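Long-range contacts in aminotransferase class-III (Sphaerobacter thermophilus DSM 20745, PDB 6K8H), which belongs to the class-III aminotransferases, is also known as an omega-transaminase, and binds (5-hydroxy-4,6-dimethylpyridin-3-yl)methyl dihydrogen phosphate in a pocket completed by its second subunit: residues B[51-56]-B[76-80]; B[167-171]-B[385-389]; B[251-257]-B[273-279]. All blocks are in the same frame, centred on the assembly; numbering follows the deposited sequence.

Overall arrangement
The three contacts differ in depth and in chemistry. Contact 3 is the buried one: two neighbouring parallel strands of the large mixed sheet, covered by apolar side chains and ending at the bound ligand. Contact 1, partly buried, sets a loop against a hairpin of the four-stranded sheet at the subunit interface, with a histidine ring as its chief side chain. Contact 2 lies at the surface and joins two loops through one arginine, a serine hydroxyl and a water. Contacts 1 and 2 are on opposite sides of the chain's centre, their centres 36 Å apart; contact 3 lies about 15 Å from contact 2 between nearest atoms. No secondary-structure element is shared among them.

Contact 1 of 3, residues B[51-56]-B[76-80]; sequences GRGAVI and HGHAD
His-78 lies across the turn of the 51-56 hairpin, its backbone paired with Gly-53 and its imidazole set against the hairpin between the Gly-51 backbone and Ile-56. His-78 and Gly-53 form a single antiparallel hydrogen-bonded pair. His-78 N donates to Gly-53 O at 2.8 Å in an almost straight bond (178°), in the carbonyl plane and on a lone pair, whereas the return bond from Gly-53 N to His-78 O, 3.0 Å long, is clearly more bent.

With CG anti to its own carbonyl carbon (chi1 -63°), the His-78 ring is turned toward the 51-56 backbone. Its CB rests against Gly-51 C at 3.3 Å. Gly-51, having no side chain, lets the ring lie close, with His-78 CG 3.7 Å from Gly-51 CA. Gly-53 O sits at the edge of the imidazole, close to its plane, and Val-55 O comes within 3.5 Å of His-78 CD2 at a slant. Beyond it Ile-56 crosses the histidine obliquely, with its branched CB 3.8 Å from His-78 NE2. That nitrogen is hydrogen-bonded to Asp-66 OD2 on strand 63-66, which fixes the rotation of the ring. Phe-97 of the second subunit meets the imidazole with its plane turned by about 20°, and Ala-96 of that subunit packs on His-78 too. Ala-79 adds its methyl, 3.9 Å from Gly-51 O.

Arg-52 starts out away from the 76-80 loop, and its guanidinium forms a salt bridge with Glu-63. The arrangement is that of a beta hairpin closed by a type II' turn, Arg-52 to Val-55, whose Gly-53 takes the positive-phi position and pairs with the loop leading into a helix at the dimer interface.

Contact 2 of 3, residues B[167-171]-B[385-389]; sequences SSGKP and DYRNS
An ST turn, in which Ser-167 OG accepts from Gly-169 N at 3.2 Å, receives the guanidinium of Arg-387 from the short 3-10 segment 386-389. Arg-387 NH1 donates to the same Ser-167 OG at 2.9 Å, but the bond is bent (138°) and the hydroxyl stands 24° out of the guanidinium plane. The extended stretch from CG to NE carries the flat group across the 167-171 loop, where Gly-169 O and Lys-170 N lie over one face. Tyr-386 OH stands 3.2 Å above the plane, toward the rim, and Lys-170 CA is on the opposite face. Arg-387 CG in turn covers a face of the Tyr-386 ring. At the in-plane edge a water accepts from Arg-387 NH2 at 2.8 Å and donates to Lys-170 O at 2.9 Å, so the loop is bridged a second time.

Asp-151 OD2 is hydrogen-bonded to both Ser-167 OG and Tyr-386 OH, while its ion pair with Arg-387 is long and weak. Asp-151 directly follows strand 146-150 of the large sheet, and there the loop between helices 159-162 and 188-192 meets the one between strand 373-377 and helix 393-408.

Contact 3 of 3, residues B[251-257]-B[273-279]; sequences VLIFDEV and VTPDLTA. With PLR ((5-hydroxy-4,6-dimethylpyridin-3-yl)methyl dihydrogen phosphate), chain D.
Strands 251-255 and 277-279, joined through helix 266-271 in a beta-alpha-beta unit, run parallel; the axes of these short segments approach to 4.5 Å at 25°, with Ile-253, Phe-254 and Asp-255 in register with Leu-277, Thr-278 and Ala-279. Phe-254 N donates to Leu-277 O, Ala-279 N to Phe-254 O, and Glu-256 N to Ala-279 O. At the entry to strand 277-279, Leu-252 O is gripped by both Asp-276 N (2.8 Å) and Leu-277 N (3.1 Å). Leu-252 N gives a nearly straight bond, 2.7 Å, to the anti lone pair of Asp-276 OD2, an oxygen also salt-bridged to Arg-242.

Pro-275 lies over a face of the Phe-254 ring in a CH-pi contact, its CB 3.8 Å from the centroid, while Val-273 crosses Phe-254 at about a right angle, its CG1 near CZ. On the other sheet face Ile-253 and Leu-277 lie side by side.

Asp-255 OD1 accepts from Val-257 N in an Asx turn. Val-257 spreads its methyls over one face of the pyridine, CG1 3.7 Å from PLR C4. With CG opposite its backbone N (chi1 -180°), Asp-255 places OD2, hydrogen-bonded to His-155, 2.7 Å from PLR N1, as the aspartate does in related PLP-fold aminotransferases.

Contact 1 of 3, residues B[51-56]-B[76-80]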
loop_
_atom_site.group_PDB
_atom_site.type_symbol
_atom_site.label_atom_id
_atom_site.label_comp_id
_atom_site.label_asym_id
_atom_site.label_seq_id
_atom_site.Cartn_x
_atom_site.Cartn_y
_atom_site.Cartn_z
ATOM N N GLY B 51 -13.857 7.490 18.393
ATOM C CA GLY B 51 -13.579 8.912 18.383
ATOM C C GLY B 51 -14.789 9.691 17.918
ATOM O O GLY B 51 -15.682 9.163 17.246
ATOM N N ARG B 52 -14.809 10.967 18.286
ATOM C CA ARG B 52 -15.844 11.875 17.806
ATOM C C ARG B 52 -15.271 13.279 17.735
ATOM O O ARG B 52 -14.773 13.799 18.740
ATOM C CB ARG B 52 -17.080 11.838 18.708
ATOM C CG ARG B 52 -16.766 12.020 20.185
ATOM C CD ARG B 52 -18.018 12.011 21.041
ATOM N NE ARG B 52 -17.763 12.613 22.348
ATOM C CZ ARG B 52 -17.210 11.968 23.369
ATOM N NH1 ARG B 52 -16.856 10.697 23.233
ATOM N NH2 ARG B 52 -17.012 12.596 24.520
ATOM N N GLY B 53 -15.345 13.883 16.557
ATOM C CA GLY B 53 -14.802 15.220 16.379
ATOM C C GLY B 53 -13.331 15.209 16.733
ATOM O O GLY B 53 -12.551 14.387 16.234
ATOM N N ALA B 54 -12.933 16.082 17.654
ATOM C CA ALA B 54 -11.527 16.180 18.029
ATOM C C ALA B 54 -11.152 15.301 19.212
ATOM O O ALA B 54 -10.066 15.490 19.767
ATOM C CB ALA B 54 -11.167 17.634 18.354
ATOM N N VAL B 55 -12.016 14.380 19.633
ATOM C CA VAL B 55 -11.794 13.594 20.843
ATOM C C VAL B 55 -11.591 12.129 20.471
ATOM O O VAL B 55 -12.397 11.553 19.731
ATOM C CB VAL B 55 -12.959 13.746 21.834
ATOM C CG1 VAL B 55 -12.736 12.865 23.045
ATOM C CG2 VAL B 55 -13.111 15.212 22.254
ATOM N N ILE B 56 -10.523 11.529 21.001
ATOM C CA ILE B 56 -10.270 10.095 20.897
ATOM C C ILE B 56 -10.505 9.454 22.266
ATOM O O ILE B 56 -10.061 9.979 23.296
ATOM C CB ILE B 56 -8.845 9.809 20.364
ATOM C CG1 ILE B 56 -8.623 8.314 20.179
ATOM C CG2 ILE B 56 -7.757 10.400 21.275
ATOM C CD1 ILE B 56 -7.418 7.978 19.254
ATOM N N HIS B 76 -10.124 16.162 9.297
ATOM C CA HIS B 76 -11.451 16.493 9.808
ATOM C C HIS B 76 -11.789 15.762 11.100
ATOM O O HIS B 76 -12.950 15.772 11.520
ATOM C CB HIS B 76 -12.523 16.224 8.750
ATOM C CG HIS B 76 -12.360 17.067 7.526
ATOM N ND1 HIS B 76 -12.358 18.445 7.569
ATOM C CD2 HIS B 76 -12.156 16.730 6.234
ATOM C CE1 HIS B 76 -12.178 18.922 6.350
ATOM N NE2 HIS B 76 -12.043 17.900 5.522
ATOM N N GLY B 77 -10.815 15.127 11.736
ATOM C CA GLY B 77 -11.068 14.478 13.011
ATOM C C GLY B 77 -11.823 13.174 12.848
ATOM O O GLY B 77 -11.880 12.597 11.770
ATOM N N HIS B 78 -12.435 12.722 13.941
ATOM C CA HIS B 78 -13.013 11.384 14.001
ATOM C C HIS B 78 -14.477 11.379 13.588
ATOM O O HIS B 78 -15.248 12.258 13.982
ATOM C CB HIS B 78 -12.906 10.801 15.411
ATOM C CG HIS B 78 -11.501 10.611 15.880
ATOM N ND1 HIS B 78 -10.736 9.520 15.524
ATOM C CD2 HIS B 78 -10.710 11.391 16.652
ATOM C CE1 HIS B 78 -9.540 9.627 16.072
ATOM N NE2 HIS B 78 -9.500 10.749 16.766
ATOM N N ALA B 79 -14.853 10.366 12.805
ATOM C CA ALA B 79 -16.245 10.127 12.420
ATOM C C ALA B 79 -16.904 11.393 11.872
ATOM O O ALA B 79 -18.001 11.788 12.283
ATOM C CB ALA B 79 -17.051 9.567 13.595
ATOM N N ASP B 80 -16.227 12.022 10.924
ATOM C CA ASP B 80 -16.799 13.194 10.288
ATOM C C ASP B 80 -18.098 12.803 9.590
ATOM O O ASP B 80 -18.107 11.834 8.816
ATOM C CB ASP B 80 -15.825 13.800 9.284
ATOM C CG ASP B 80 -16.452 14.932 8.493
ATOM O OD1 ASP B 80 -16.398 16.084 8.963
ATOM O OD2 ASP B 80 -17.016 14.665 7.416
#

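Contact 2 of 3, residues B[167-171]-B[385-389]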
loop_
_atom_site.group_PDB
_atom_site.type_symbol
_atom_site.label_atom_id
_atom_site.label_comp_id
_atom_site.label_asym_id
_atom_site.label_seq_id
_atom_site.Cartn_x
_atom_site.Cartn_y
_atom_site.Cartn_z
ATOM N N SER B 167 19.651 9.072 10.731
ATOM C CA SER B 167 21.031 9.422 10.418
ATOM C C SER B 167 21.996 8.624 11.301
ATOM O O SER B 167 21.710 8.330 12.467
ATOM C CB SER B 167 21.255 10.924 10.602
ATOM O OG SER B 167 22.562 11.287 10.201
ATOM N N SER B 168 23.145 8.253 10.717
ATOM C CA SER B 168 24.264 7.763 11.519
ATOM C C SER B 168 24.664 8.733 12.621
ATOM O O SER B 168 25.196 8.310 13.653
ATOM C CB SER B 168 25.455 7.439 10.614
ATOM O OG SER B 168 26.184 8.608 10.285
ATOM N N GLY B 169 24.432 10.030 12.431
ATOM C CA GLY B 169 24.840 11.044 13.397
ATOM C C GLY B 169 26.068 11.836 12.999
ATOM O O GLY B 169 26.201 12.984 13.418
ATOM N N LYS B 170 27.022 11.206 12.316
ATOM C CA LYS B 170 28.285 11.831 11.957
ATOM C C LYS B 170 28.538 11.593 10.474
ATOM O O LYS B 170 28.127 10.564 9.930
ATOM C CB LYS B 170 29.444 11.281 12.804
ATOM C CG LYS B 170 29.615 9.783 12.714
ATOM C CD LYS B 170 30.860 9.299 13.447
ATOM C CE LYS B 170 30.987 7.780 13.323
ATOM N NZ LYS B 170 32.132 7.208 14.096
ATOM N N PRO B 171 29.181 12.530 9.788
ATOM C CA PRO B 171 29.473 12.322 8.365
ATOM C C PRO B 171 30.577 11.299 8.155
ATOM O O PRO B 171 31.312 10.922 9.070
ATOM C CB PRO B 171 29.909 13.704 7.883
ATOM C CG PRO B 171 30.424 14.378 9.112
ATOM C CD PRO B 171 29.612 13.858 10.261
ATOM N N ASP B 385 20.352 23.971 10.955
ATOM C CA ASP B 385 21.413 22.971 10.912
ATOM C C ASP B 385 20.790 21.654 11.367
ATOM O O ASP B 385 20.556 21.457 12.564
ATOM C CB ASP B 385 22.589 23.380 11.807
ATOM C CG ASP B 385 23.199 24.730 11.407
ATOM O OD1 ASP B 385 23.169 25.077 10.206
ATOM O OD2 ASP B 385 23.719 25.455 12.293
ATOM N N TYR B 386 20.535 20.746 10.413
ATOM C CA TYR B 386 19.607 19.646 10.668
ATOM C C TYR B 386 20.097 18.717 11.769
ATOM O O TYR B 386 19.285 18.097 12.467
ATOM C CB TYR B 386 19.347 18.865 9.366
ATOM C CG TYR B 386 20.390 17.840 8.968
ATOM C CD1 TYR B 386 20.340 16.532 9.452
ATOM C CD2 TYR B 386 21.396 18.159 8.061
ATOM C CE1 TYR B 386 21.285 15.585 9.071
ATOM C CE2 TYR B 386 22.345 17.214 7.671
ATOM C CZ TYR B 386 22.281 15.932 8.178
ATOM O OH TYR B 386 23.219 14.989 7.785
ATOM N N ARG B 387 21.408 18.628 11.964
ATOM C CA ARG B 387 21.915 17.728 12.987
ATOM C C ARG B 387 21.548 18.191 14.384
ATOM O O ARG B 387 21.638 17.398 15.325
ATOM C CB ARG B 387 23.422 17.549 12.838
ATOM C CG ARG B 387 23.789 16.747 11.584
ATOM C CD ARG B 387 25.063 15.972 11.793
ATOM N NE ARG B 387 25.567 15.353 10.574
ATOM C CZ ARG B 387 25.278 14.109 10.191
ATOM N NH1 ARG B 387 24.474 13.357 10.931
ATOM N NH2 ARG B 387 25.795 13.614 9.072
ATOM N N ASN B 388 21.125 19.453 14.532
ATOM C CA ASN B 388 20.639 19.943 15.805
ATOM C C ASN B 388 19.291 19.354 16.188
ATOM O O ASN B 388 18.900 19.476 17.357
ATOM C CB ASN B 388 20.543 21.468 15.768
ATOM C CG ASN B 388 21.900 22.119 15.776
ATOM O OD1 ASN B 388 22.871 21.522 16.243
ATOM N ND2 ASN B 388 21.986 23.345 15.251
ATOM N N SER B 389 18.567 18.722 15.249
ATOM C CA SER B 389 17.271 18.170 15.626
ATOM C C SER B 389 17.403 16.905 16.472
ATOM O O SER B 389 16.417 16.487 17.081
ATOM C CB SER B 389 16.399 17.895 14.390
ATOM O OG SER B 389 17.000 16.989 13.485
HETATM O O HOH W 1 25.630 10.853 8.527
#

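Contact 3 of 3, residues B[251-257]-B[273-279]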
loop_
_atom_site.group_PDB
_atom_site.type_symbol
_atom_site.label_atom_id
_atom_site.label_comp_id
_atom_site.label_asym_id
_atom_site.label_seq_id
_atom_site.Cartn_x
_atom_site.Cartn_y
_atom_site.Cartn_z
ATOM N N VAL B 251 14.914 14.141 -12.000
ATOM C CA VAL B 251 13.522 14.338 -11.610
ATOM C C VAL B 251 13.482 14.801 -10.156
ATOM O O VAL B 251 13.992 14.116 -9.265
ATOM C CB VAL B 251 12.722 13.040 -11.795
ATOM C CG1 VAL B 251 11.340 13.174 -11.198
ATOM C CG2 VAL B 251 12.659 12.644 -13.285
ATOM N N LEU B 252 12.854 15.951 -9.909
ATOM C CA LEU B 252 12.667 16.447 -8.547
ATOM C C LEU B 252 11.305 15.974 -8.035
ATOM O O LEU B 252 10.256 16.337 -8.594
ATOM C CB LEU B 252 12.788 17.972 -8.505
ATOM C CG LEU B 252 12.590 18.696 -7.159
ATOM C CD1 LEU B 252 13.526 18.171 -6.059
ATOM C CD2 LEU B 252 12.784 20.200 -7.344
ATOM N N ILE B 253 11.325 15.147 -6.988
ATOM C CA ILE B 253 10.120 14.600 -6.375
ATOM C C ILE B 253 9.923 15.251 -5.008
ATOM O O ILE B 253 10.772 15.107 -4.121
ATOM C CB ILE B 253 10.203 13.074 -6.214
ATOM C CG1 ILE B 253 10.477 12.374 -7.552
ATOM C CG2 ILE B 253 8.917 12.545 -5.595
ATOM C CD1 ILE B 253 10.802 10.924 -7.382
ATOM N N PHE B 254 8.787 15.907 -4.815
ATOM C CA PHE B 254 8.383 16.357 -3.488
ATOM C C PHE B 254 7.582 15.257 -2.803
ATOM O O PHE B 254 6.662 14.695 -3.400
ATOM C CB PHE B 254 7.536 17.628 -3.553
ATOM C CG PHE B 254 8.340 18.889 -3.722
ATOM C CD1 PHE B 254 9.674 18.834 -4.091
ATOM C CD2 PHE B 254 7.748 20.129 -3.528
ATOM C CE1 PHE B 254 10.412 19.987 -4.270
ATOM C CE2 PHE B 254 8.482 21.297 -3.692
ATOM C CZ PHE B 254 9.821 21.223 -4.059
ATOM N N ASP B 255 7.940 14.951 -1.557
ATOM C CA ASP B 255 7.138 14.076 -0.703
ATOM C C ASP B 255 6.239 14.977 0.132
ATOM O O ASP B 255 6.673 15.527 1.149
ATOM C CB ASP B 255 8.027 13.198 0.172
ATOM C CG ASP B 255 7.230 12.261 1.081
ATOM O OD1 ASP B 255 5.996 12.434 1.206
ATOM O OD2 ASP B 255 7.840 11.344 1.680
ATOM N N GLU B 256 4.987 15.142 -0.306
ATOM C CA GLU B 256 3.996 15.916 0.429
ATOM C C GLU B 256 2.947 15.026 1.086
ATOM O O GLU B 256 1.805 15.450 1.276
ATOM C CB GLU B 256 3.326 16.951 -0.479
ATOM C CG GLU B 256 4.302 17.976 -1.070
ATOM C CD GLU B 256 3.780 19.420 -1.000
ATOM O OE1 GLU B 256 3.197 19.816 0.042
ATOM O OE2 GLU B 256 3.965 20.156 -1.990
ATOM N N VAL B 257 3.310 13.786 1.430
ATOM C CA VAL B 257 2.335 12.893 2.054
ATOM C C VAL B 257 1.774 13.528 3.324
ATOM O O VAL B 257 0.574 13.417 3.608
ATOM C CB VAL B 257 2.962 11.509 2.317
ATOM C CG1 VAL B 257 2.032 10.642 3.163
ATOM C CG2 VAL B 257 3.251 10.805 0.990
ATOM N N VAL B 273 8.109 26.561 -5.520
ATOM C CA VAL B 273 8.972 25.712 -6.332
ATOM C C VAL B 273 8.129 24.602 -6.952
ATOM O O VAL B 273 7.308 23.987 -6.266
ATOM C CB VAL B 273 10.133 25.125 -5.506
ATOM C CG1 VAL B 273 10.916 24.110 -6.319
ATOM C CG2 VAL B 273 11.063 26.248 -5.023
ATOM N N THR B 274 8.337 24.348 -8.253
ATOM C CA THR B 274 7.532 23.402 -9.014
ATOM C C THR B 274 8.299 22.098 -9.167
ATOM O O THR B 274 9.225 22.030 -9.992
ATOM C CB THR B 274 7.195 23.973 -10.396
ATOM O OG1 THR B 274 6.649 25.294 -10.263
ATOM C CG2 THR B 274 6.206 23.073 -11.126
ATOM N N PRO B 275 7.954 21.043 -8.438
ATOM C CA PRO B 275 8.643 19.764 -8.622
ATOM C C PRO B 275 8.173 19.096 -9.909
ATOM O O PRO B 275 7.186 19.497 -10.529
ATOM C CB PRO B 275 8.242 18.944 -7.390
ATOM C CG PRO B 275 6.911 19.541 -6.961
ATOM C CD PRO B 275 6.956 21.000 -7.354
ATOM N N ASP B 276 8.908 18.063 -10.306
ATOM C CA ASP B 276 8.491 17.274 -11.457
ATOM C C ASP B 276 7.423 16.267 -11.062
ATOM O O ASP B 276 6.473 16.028 -11.822
ATOM C CB ASP B 276 9.709 16.586 -12.071
ATOM C CG ASP B 276 10.777 17.589 -12.491
ATOM O OD1 ASP B 276 10.481 18.440 -13.365
ATOM O OD2 ASP B 276 11.892 17.547 -11.925
ATOM N N LEU B 277 7.568 15.677 -9.877
ATOM C CA LEU B 277 6.577 14.770 -9.317
ATOM C C LEU B 277 6.326 15.135 -7.866
ATOM O O LEU B 277 7.176 15.722 -7.194
ATOM C CB LEU B 277 7.014 13.295 -9.379
ATOM C CG LEU B 277 7.215 12.670 -10.764
ATOM C CD1 LEU B 277 7.753 11.264 -10.631
ATOM C CD2 LEU B 277 5.937 12.682 -11.595
ATOM N N THR B 278 5.147 14.752 -7.389
ATOM C CA THR B 278 4.753 14.868 -5.993
ATOM C C THR B 278 4.118 13.554 -5.556
ATOM O O THR B 278 3.252 13.015 -6.256
ATOM C CB THR B 278 3.770 16.020 -5.776
ATOM O OG1 THR B 278 4.327 17.241 -6.272
ATOM C CG2 THR B 278 3.502 16.198 -4.294
ATOM N N ALA B 279 4.570 13.036 -4.413
ATOM C CA ALA B 279 3.931 11.935 -3.709
ATOM C C ALA B 279 3.012 12.505 -2.633
ATOM O O ALA B 279 3.358 13.482 -1.964
ATOM C CB ALA B 279 4.968 10.999 -3.075
HETATM N N1 PLR D . 6.080 10.223 3.366
HETATM C C2 PLR D . 5.887 10.961 4.453
HETATM C C2A PLR D . 6.493 12.325 4.523
HETATM C C3 PLR D . 5.108 10.472 5.511
HETATM O O3 PLR D . 4.926 11.253 6.594
HETATM C C4 PLR D . 4.539 9.186 5.418
HETATM C C4A PLR D . 3.717 8.668 6.513
HETATM C C5 PLR D . 4.753 8.439 4.255
HETATM C C6 PLR D . 5.538 8.991 3.280
HETATM C C5A PLR D . 4.198 7.049 4.096
HETATM O O4P PLR D . 2.748 6.977 3.940
HETATM P P PLR D . 1.975 5.641 4.394
HETATM O O1P PLR D . 2.660 4.526 3.672
HETATM O O2P PLR D . 2.144 5.543 5.866
HETATM O O3P PLR D . 0.546 5.816 3.990
#